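Local coordinates for type IV secretion system protein DotB (Yersinia pseudotuberculosis IP 31758, PDB 6GEF) that probably hydrolyses ATP as a hexameric motor of the GSP E family, working in a type IVb secretion system, at residues 269-274 and 302-307; 200-205 and 231-236. All coordinates share one frame; numbering follows the deposited sequence.

Two contacts show how helices pack in different parts of a P-loop ATPase domain. Along the chain they come in series: contact 2 (200-205 with 231-236) is complete before contact 1 (269-274 with 302-307) opens. They lie 29 Å apart between centres and about 14 Å between nearest atoms, so they do not touch. Contact 2 joins helix 187-203 to strand 232-237, an outermost strand of the mixed sheet within the chain; contact 1 joins helix 268-280, which follows strand 259-264 and precedes strand 284-288 in the chain, to the linker before helix 306-319. Each has another subunit close by, so both places also lie near subunit interfaces of the six-chain assembly.

Contact 1: residues 269-274 and 302-307; sequences QSIESA and SRFDES
The Phe304 ring meets helix 268-280 with its edge rather than a face: Ile271 and Glu272, successive residues of that helix, both reach the rim close to the ring plane. The gamma methyl CG2 of Ile271 lies 3.8 Å from Phe304 CZ. Next to it on the rim, the methylene CG of Glu272 is 3.8 Å from Phe304 CE1, and the carboxylate plane beyond is turned 60° from the ring. Phe304 carries CG anti to its own carbonyl carbon (chi1 -61°), which swings the ring end toward the helix. The other branch of Ile271 serves Arg303: CD1 sits 3.8 Å from Arg303 CB, and the two side chains cross at about a right angle. Bent at chi2 and chi3, the arginine then leads its guanidinium away from the helix. There NH2 of Arg303 donates a bond of 3.0 Å to Ser302 OG, which lies in the guanidinium plane, and forms a salt bridge to Asp315 of the second subunit. Arg303 thus divides its work, with carbon against Ile271 and charge at the subunit interface. Between the two segments the contact rests on carbon packing, while polar ties of the turn go elsewhere, as from Phe304 O to Arg309.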
ATOM      1  N   GLN A 269     -20.167  -6.598  10.509  1.00 58.31           N
ATOM      2  CA  GLN A 269     -20.296  -7.663   9.517  1.00 59.06           C
ATOM      3  C   GLN A 269     -20.844  -8.934  10.173  1.00 56.45           C
ATOM      4  O   GLN A 269     -21.599  -9.689   9.550  1.00 57.00           O
ATOM      5  CB  GLN A 269     -18.970  -7.930   8.806  1.00 60.84           C
ATOM      6  CG  GLN A 269     -18.972  -9.220   8.010  1.00 66.30           C
ATOM      7  CD  GLN A 269     -17.779  -9.446   7.144  1.00 67.58           C
ATOM      8  OE1 GLN A 269     -17.942  -9.614   5.959  1.00 67.41           O
ATOM      9  NE2 GLN A 269     -16.589  -9.461   7.728  1.00 69.00           N
ATOM     10  N   SER A 270     -20.419  -9.248  11.388  1.00 53.89           N
ATOM     11  CA  SER A 270     -20.966 -10.390  12.100  1.00 53.85           C
ATOM     12  C   SER A 270     -22.471 -10.241  12.328  1.00 57.92           C
ATOM     13  O   SER A 270     -23.257 -11.162  12.101  1.00 55.08           O
ATOM     14  CB  SER A 270     -20.237 -10.603  13.420  1.00 51.48           C
ATOM     15  OG  SER A 270     -20.432  -9.525  14.290  1.00 49.16           O
ATOM     16  N   ILE A 271     -22.891  -9.074  12.809  1.00 63.23           N
ATOM     17  CA  ILE A 271     -24.307  -8.826  13.050  1.00 61.40           C
ATOM     18  C   ILE A 271     -25.095  -8.929  11.749  1.00 62.85           C
ATOM     19  O   ILE A 271     -26.160  -9.568  11.695  1.00 62.26           O
ATOM     20  CB  ILE A 271     -24.527  -7.452  13.715  1.00 61.87           C
ATOM     21  CG1 ILE A 271     -23.654  -7.339  14.983  1.00 61.78           C
ATOM     22  CG2 ILE A 271     -25.979  -7.224  14.044  1.00 61.47           C
ATOM     23  CD1 ILE A 271     -23.520  -5.923  15.484  1.00 62.92           C
ATOM     24  N   GLU A 272     -24.572  -8.322  10.674  1.00 64.65           N
ATOM     25  CA  GLU A 272     -25.270  -8.360   9.388  1.00 67.00           C
ATOM     26  C   GLU A 272     -25.369  -9.793   8.845  1.00 62.07           C
ATOM     27  O   GLU A 272     -26.407 -10.172   8.331  1.00 62.84           O
ATOM     28  CB  GLU A 272     -24.567  -7.453   8.388  1.00 70.39           C
ATOM     29  CG  GLU A 272     -24.885  -5.985   8.538  1.00 76.86           C
ATOM     30  CD  GLU A 272     -24.166  -5.138   7.457  1.00 86.81           C
ATOM     31  OE1 GLU A 272     -22.989  -5.483   7.011  1.00 90.54           O
ATOM     32  OE2 GLU A 272     -24.764  -4.092   7.056  1.00 85.33           O
ATOM     33  N   SER A 273     -24.318 -10.565   9.011  1.00 63.99           N
ATOM     34  CA  SER A 273     -24.346 -11.966   8.562  1.00 61.17           C
ATOM     35  C   SER A 273     -25.317 -12.770   9.383  1.00 57.70           C
ATOM     36  O   SER A 273     -26.000 -13.656   8.869  1.00 58.15           O
ATOM     37  CB  SER A 273     -22.937 -12.564   8.584  1.00 60.11           C
ATOM     38  OG  SER A 273     -22.986 -13.876   8.048  1.00 72.02           O
ATOM     39  N   ALA A 274     -25.390 -12.537  10.682  1.00 55.31           N
ATOM     40  CA  ALA A 274     -26.474 -13.108  11.494  1.00 53.89           C
ATOM     41  C   ALA A 274     -27.833 -12.737  10.920  1.00 57.36           C
ATOM     42  O   ALA A 274     -28.726 -13.565  10.840  1.00 63.74           O
ATOM     43  CB  ALA A 274     -26.335 -12.643  12.942  1.00 55.06           C
ATOM     44  N   SER A 302     -24.695  -0.067  18.393  1.00 59.57           N
ATOM     45  CA  SER A 302     -23.570   0.853  18.288  1.00 58.86           C
ATOM     46  C   SER A 302     -22.748   0.602  17.013  1.00 58.99           C
ATOM     47  O   SER A 302     -22.178   1.520  16.458  1.00 59.99           O
ATOM     48  CB  SER A 302     -22.696   0.768  19.526  1.00 59.29           C
ATOM     49  OG  SER A 302     -22.048  -0.493  19.612  1.00 56.46           O
ATOM     50  N   ARG A 303     -22.719  -0.653  16.567  1.00 61.78           N
ATOM     51  CA  ARG A 303     -21.833  -1.018  15.471  1.00 61.50           C
ATOM     52  C   ARG A 303     -22.226  -0.397  14.147  1.00 59.12           C
ATOM     53  O   ARG A 303     -21.434  -0.423  13.203  1.00 54.87           O
ATOM     54  CB  ARG A 303     -21.733  -2.553  15.353  1.00 62.20           C
ATOM     55  CG  ARG A 303     -20.560  -3.132  16.149  1.00 61.16           C
ATOM     56  CD  ARG A 303     -20.982  -3.536  17.532  1.00 62.84           C
ATOM     57  NE  ARG A 303     -20.637  -2.512  18.513  1.00 62.48           N
ATOM     58  CZ  ARG A 303     -19.441  -2.400  19.103  1.00 62.44           C
ATOM     59  NH1 ARG A 303     -18.450  -3.214  18.796  1.00 63.32           N
ATOM     60  NH2 ARG A 303     -19.234  -1.450  19.974  1.00 65.30           N
ATOM     61  N   PHE A 304     -23.429   0.122  14.049  1.00 60.97           N
ATOM     62  CA  PHE A 304     -23.939   0.720  12.811  1.00 67.19           C
ATOM     63  C   PHE A 304     -23.870   2.237  12.900  1.00 73.10           C
ATOM     64  O   PHE A 304     -24.137   2.824  13.913  1.00 77.70           O
ATOM     65  CB  PHE A 304     -25.387   0.283  12.559  1.00 65.63           C
ATOM     66  CG  PHE A 304     -25.545  -1.213  12.399  1.00 61.58           C
ATOM     67  CD1 PHE A 304     -25.357  -1.823  11.181  1.00 61.33           C
ATOM     68  CD2 PHE A 304     -25.882  -1.993  13.487  1.00 60.09           C
ATOM     69  CE1 PHE A 304     -25.523  -3.184  11.039  1.00 60.42           C
ATOM     70  CE2 PHE A 304     -26.027  -3.351  13.356  1.00 59.46           C
ATOM     71  CZ  PHE A 304     -25.853  -3.951  12.134  1.00 59.28           C
ATOM     72  N   ASP A 305     -23.480   2.873  11.819  1.00 78.17           N
ATOM     73  CA  ASP A 305     -23.544   4.327  11.709  1.00 82.27           C
ATOM     74  C   ASP A 305     -24.988   4.802  11.716  1.00 83.48           C
ATOM     75  O   ASP A 305     -25.915   4.052  11.426  1.00 77.69           O
ATOM     76  CB  ASP A 305     -22.837   4.792  10.438  1.00 89.71           C
ATOM     77  CG  ASP A 305     -22.473   6.251  10.479  1.00100.87           C
ATOM     78  OD1 ASP A 305     -23.070   7.019  11.294  1.00113.70           O
ATOM     79  OD2 ASP A 305     -21.610   6.651   9.664  1.00103.20           O
ATOM     80  N   GLU A 306     -25.176   6.070  12.058  1.00 88.18           N
ATOM     81  CA  GLU A 306     -26.517   6.649  12.157  1.00 87.95           C
ATOM     82  C   GLU A 306     -27.315   6.506  10.862  1.00 83.77           C
ATOM     83  O   GLU A 306     -28.499   6.125  10.908  1.00 84.07           O
ATOM     84  CB  GLU A 306     -26.473   8.098  12.576  1.00 95.82           C
ATOM     85  CG  GLU A 306     -25.921   8.379  13.955  1.00101.17           C
ATOM     86  CD  GLU A 306     -25.760   9.864  14.251  1.00105.47           C
ATOM     87  OE1 GLU A 306     -26.399  10.775  13.589  1.00106.88           O
ATOM     88  OE2 GLU A 306     -24.943  10.124  15.196  1.00105.86           O
ATOM     89  N   SER A 307     -26.657   6.729   9.727  1.00 80.85           N
ATOM     90  CA  SER A 307     -27.336   6.574   8.435  1.00 80.62           C
ATOM     91  C   SER A 307     -27.979   5.185   8.293  1.00 79.17           C
ATOM     92  O   SER A 307     -29.142   5.050   7.953  1.00 81.06           O
ATOM     93  CB  SER A 307     -26.364   6.815   7.282  1.00 79.22           C
ATOM     94  OG  SER A 307     -25.264   5.920   7.363  1.00 81.98           O
TER

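Contact 2: residues 200-205 and 231-236; sequences YIMEND and SIIAQS
Helix 187-203 ends beside the start of strand 232-237, the backbones coming closest at Met202 and Ser231, whose CA atoms are 5.6 Å apart. This is helix-on-sheet packing in the alpha/beta core of a P-loop NTPase: the helix begins within a probable Walker A motif, whose Lys190 and Ser191 fall in its first turns, and the strand pairs in parallel with strand 211-216. Asn204 is the first residue to leave helical backbone angles. Met202 carries the contact as a single side chain touching two residues of the other segment. Its CG lies 4.1 Å from Ser231 CB, a carbon-to-carbon approach. Farther out the thioether reaches Ile233, two residues along the strand and directed to the same side as Ser231, whereas Ile232 between them points away. The first two torsions of Met202, with the chain extended at chi2, carry SD to the isoleucine, and the bend at chi3 (76°) then folds CE onto it; the two side chains cross at about a right angle. Met202 and Ile233 also both touch Leu212 of strand 211-216, which extends the buried apolar patch across the sheet. At the end of the thioether, Met202 CE rests 3.9 Å from Ile233 CG2, while SD lies 4.0 Å from Ile233 CB.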
ATOM      1  N   TYR A 200     -30.486 -30.727  24.148  1.00 67.87           N
ATOM      2  CA  TYR A 200     -31.935 -30.750  24.285  1.00 69.36           C
ATOM      3  C   TYR A 200     -32.627 -30.772  22.926  1.00 70.72           C
ATOM      4  O   TYR A 200     -33.518 -31.596  22.685  1.00 75.46           O
ATOM      5  CB  TYR A 200     -32.408 -29.548  25.104  1.00 70.51           C
ATOM      6  CG  TYR A 200     -33.913 -29.450  25.225  1.00 72.16           C
ATOM      7  CD1 TYR A 200     -34.638 -30.332  26.039  1.00 73.81           C
ATOM      8  CD2 TYR A 200     -34.613 -28.442  24.559  1.00 71.94           C
ATOM      9  CE1 TYR A 200     -35.998 -30.239  26.143  1.00 78.60           C
ATOM     10  CE2 TYR A 200     -35.983 -28.352  24.632  1.00 74.15           C
ATOM     11  CZ  TYR A 200     -36.681 -29.245  25.447  1.00 78.77           C
ATOM     12  OH  TYR A 200     -38.047 -29.131  25.590  1.00 80.71           O
ATOM     13  N   ILE A 201     -32.195 -29.897  22.019  1.00 68.42           N
ATOM     14  CA  ILE A 201     -32.818 -29.821  20.706  1.00 65.97           C
ATOM     15  C   ILE A 201     -32.726 -31.158  19.990  1.00 64.88           C
ATOM     16  O   ILE A 201     -33.738 -31.683  19.498  1.00 64.18           O
ATOM     17  CB  ILE A 201     -32.194 -28.682  19.865  1.00 65.06           C
ATOM     18  CG1 ILE A 201     -32.807 -27.343  20.254  1.00 64.48           C
ATOM     19  CG2 ILE A 201     -32.379 -28.938  18.376  1.00 64.78           C
ATOM     20  CD1 ILE A 201     -32.251 -26.178  19.464  1.00 63.49           C
ATOM     21  N   MET A 202     -31.538 -31.730  19.933  1.00 64.31           N
ATOM     22  CA  MET A 202     -31.344 -33.015  19.248  1.00 66.06           C
ATOM     23  C   MET A 202     -32.165 -34.133  19.910  1.00 66.42           C
ATOM     24  O   MET A 202     -32.756 -34.948  19.216  1.00 66.58           O
ATOM     25  CB  MET A 202     -29.869 -33.391  19.234  1.00 65.40           C
ATOM     26  CG  MET A 202     -28.984 -32.468  18.458  1.00 66.28           C
ATOM     27  SD  MET A 202     -27.241 -32.915  18.554  1.00 71.75           S
ATOM     28  CE  MET A 202     -27.231 -34.327  17.436  1.00 68.59           C
ATOM     29  N   GLU A 203     -32.241 -34.112  21.232  1.00 67.08           N
ATOM     30  CA  GLU A 203     -32.807 -35.259  21.950  1.00 69.72           C
ATOM     31  C   GLU A 203     -34.340 -35.211  22.018  1.00 73.25           C
ATOM     32  O   GLU A 203     -34.977 -36.247  22.005  1.00 76.20           O
ATOM     33  CB  GLU A 203     -32.231 -35.342  23.360  1.00 68.28           C
ATOM     34  CG  GLU A 203     -30.795 -35.815  23.418  1.00 67.42           C
ATOM     35  CD  GLU A 203     -30.218 -35.779  24.811  1.00 68.63           C
ATOM     36  OE1 GLU A 203     -29.181 -36.436  25.056  1.00 67.58           O
ATOM     37  OE2 GLU A 203     -30.814 -35.078  25.689  1.00 69.69           O
ATOM     38  N   ASN A 204     -34.907 -34.011  22.016  1.00 73.22           N
ATOM     39  CA  ASN A 204     -36.344 -33.828  22.204  1.00 76.17           C
ATOM     40  C   ASN A 204     -36.986 -33.331  20.917  1.00 76.46           C
ATOM     41  O   ASN A 204     -36.309 -32.984  19.960  1.00 78.37           O
ATOM     42  CB  ASN A 204     -36.608 -32.832  23.352  1.00 76.58           C
ATOM     43  CG  ASN A 204     -36.100 -33.297  24.686  1.00 78.38           C
ATOM     44  OD1 ASN A 204     -34.911 -33.607  24.830  1.00 77.18           O
ATOM     45  ND2 ASN A 204     -36.970 -33.320  25.660  1.00 83.25           N
ATOM     46  N   ASP A 205     -38.311 -33.327  20.904  1.00 80.78           N
ATOM     47  CA  ASP A 205     -39.086 -32.806  19.787  1.00 81.74           C
ATOM     48  C   ASP A 205     -39.230 -31.295  20.015  1.00 80.73           C
ATOM     49  O   ASP A 205     -39.993 -30.846  20.860  1.00 79.02           O
ATOM     50  CB  ASP A 205     -40.447 -33.502  19.695  1.00 84.88           C
ATOM     51  CG  ASP A 205     -41.248 -33.056  18.499  1.00 88.47           C
ATOM     52  OD1 ASP A 205     -40.972 -31.993  17.944  1.00 93.51           O
ATOM     53  OD2 ASP A 205     -42.217 -33.724  18.123  1.00 90.14           O
ATOM     54  N   SER A 231     -32.075 -35.103  13.791  1.00 66.80           N
ATOM     55  CA  SER A 231     -31.160 -33.988  13.751  1.00 64.98           C
ATOM     56  C   SER A 231     -29.737 -34.499  13.526  1.00 64.73           C
ATOM     57  O   SER A 231     -29.357 -35.559  14.020  1.00 69.30           O
ATOM     58  CB  SER A 231     -31.196 -33.208  15.059  1.00 64.58           C
ATOM     59  OG  SER A 231     -32.327 -32.373  15.147  1.00 65.36           O
ATOM     60  N   ILE A 232     -28.981 -33.755  12.722  1.00 65.82           N
ATOM     61  CA  ILE A 232     -27.553 -33.981  12.548  1.00 65.82           C
ATOM     62  C   ILE A 232     -26.813 -32.694  12.911  1.00 63.11           C
ATOM     63  O   ILE A 232     -27.307 -31.588  12.650  1.00 67.82           O
ATOM     64  CB  ILE A 232     -27.228 -34.403  11.114  1.00 67.37           C
ATOM     65  CG1 ILE A 232     -27.824 -35.805  10.849  1.00 68.71           C
ATOM     66  CG2 ILE A 232     -25.702 -34.400  10.873  1.00 67.99           C
ATOM     67  CD1 ILE A 232     -27.916 -36.204   9.387  1.00 69.71           C
ATOM     68  N   ILE A 233     -25.647 -32.883  13.548  1.00 62.18           N
ATOM     69  CA  ILE A 233     -24.864 -31.738  14.037  1.00 59.66           C
ATOM     70  C   ILE A 233     -23.493 -31.782  13.402  1.00 59.70           C
ATOM     71  O   ILE A 233     -22.875 -32.849  13.346  1.00 62.94           O
ATOM     72  CB  ILE A 233     -24.768 -31.760  15.582  1.00 59.65           C
ATOM     73  CG1 ILE A 233     -24.223 -30.428  16.088  1.00 61.96           C
ATOM     74  CG2 ILE A 233     -23.874 -32.884  16.067  1.00 60.50           C
ATOM     75  CD1 ILE A 233     -25.196 -29.267  15.986  1.00 62.79           C
ATOM     76  N   ALA A 234     -23.023 -30.654  12.904  1.00 60.99           N
ATOM     77  CA  ALA A 234     -21.701 -30.537  12.278  1.00 59.85           C
ATOM     78  C   ALA A 234     -20.960 -29.395  12.932  1.00 59.35           C
ATOM     79  O   ALA A 234     -21.428 -28.250  12.879  1.00 66.68           O
ATOM     80  CB  ALA A 234     -21.818 -30.297  10.784  1.00 60.63           C
ATOM     81  N   GLN A 235     -19.813 -29.697  13.566  1.00 57.73           N
ATOM     82  CA  GLN A 235     -19.009 -28.681  14.231  1.00 55.58           C
ATOM     83  C   GLN A 235     -17.780 -28.362  13.402  1.00 53.12           C
ATOM     84  O   GLN A 235     -17.126 -29.240  12.868  1.00 54.92           O
ATOM     85  CB  GLN A 235     -18.579 -29.210  15.599  1.00 58.65           C
ATOM     86  CG  GLN A 235     -19.713 -29.457  16.565  1.00 61.28           C
ATOM     87  CD  GLN A 235     -19.202 -29.948  17.928  1.00 63.16           C
ATOM     88  OE1 GLN A 235     -18.620 -31.022  18.025  1.00 73.21           O
ATOM     89  NE2 GLN A 235     -19.428 -29.181  18.969  1.00 61.88           N
ATOM     90  N   SER A 236     -17.469 -27.077  13.310  1.00 50.67           N
ATOM     91  CA  SER A 236     -16.260 -26.580  12.648  1.00 50.44           C
ATOM     92  C   SER A 236     -15.558 -25.599  13.551  1.00 50.34           C
ATOM     93  O   SER A 236     -16.172 -24.843  14.283  1.00 51.44           O
ATOM     94  CB  SER A 236     -16.598 -25.926  11.308  1.00 50.59           C
ATOM     95  OG  SER A 236     -17.598 -26.638  10.582  1.00 51.23           O
TER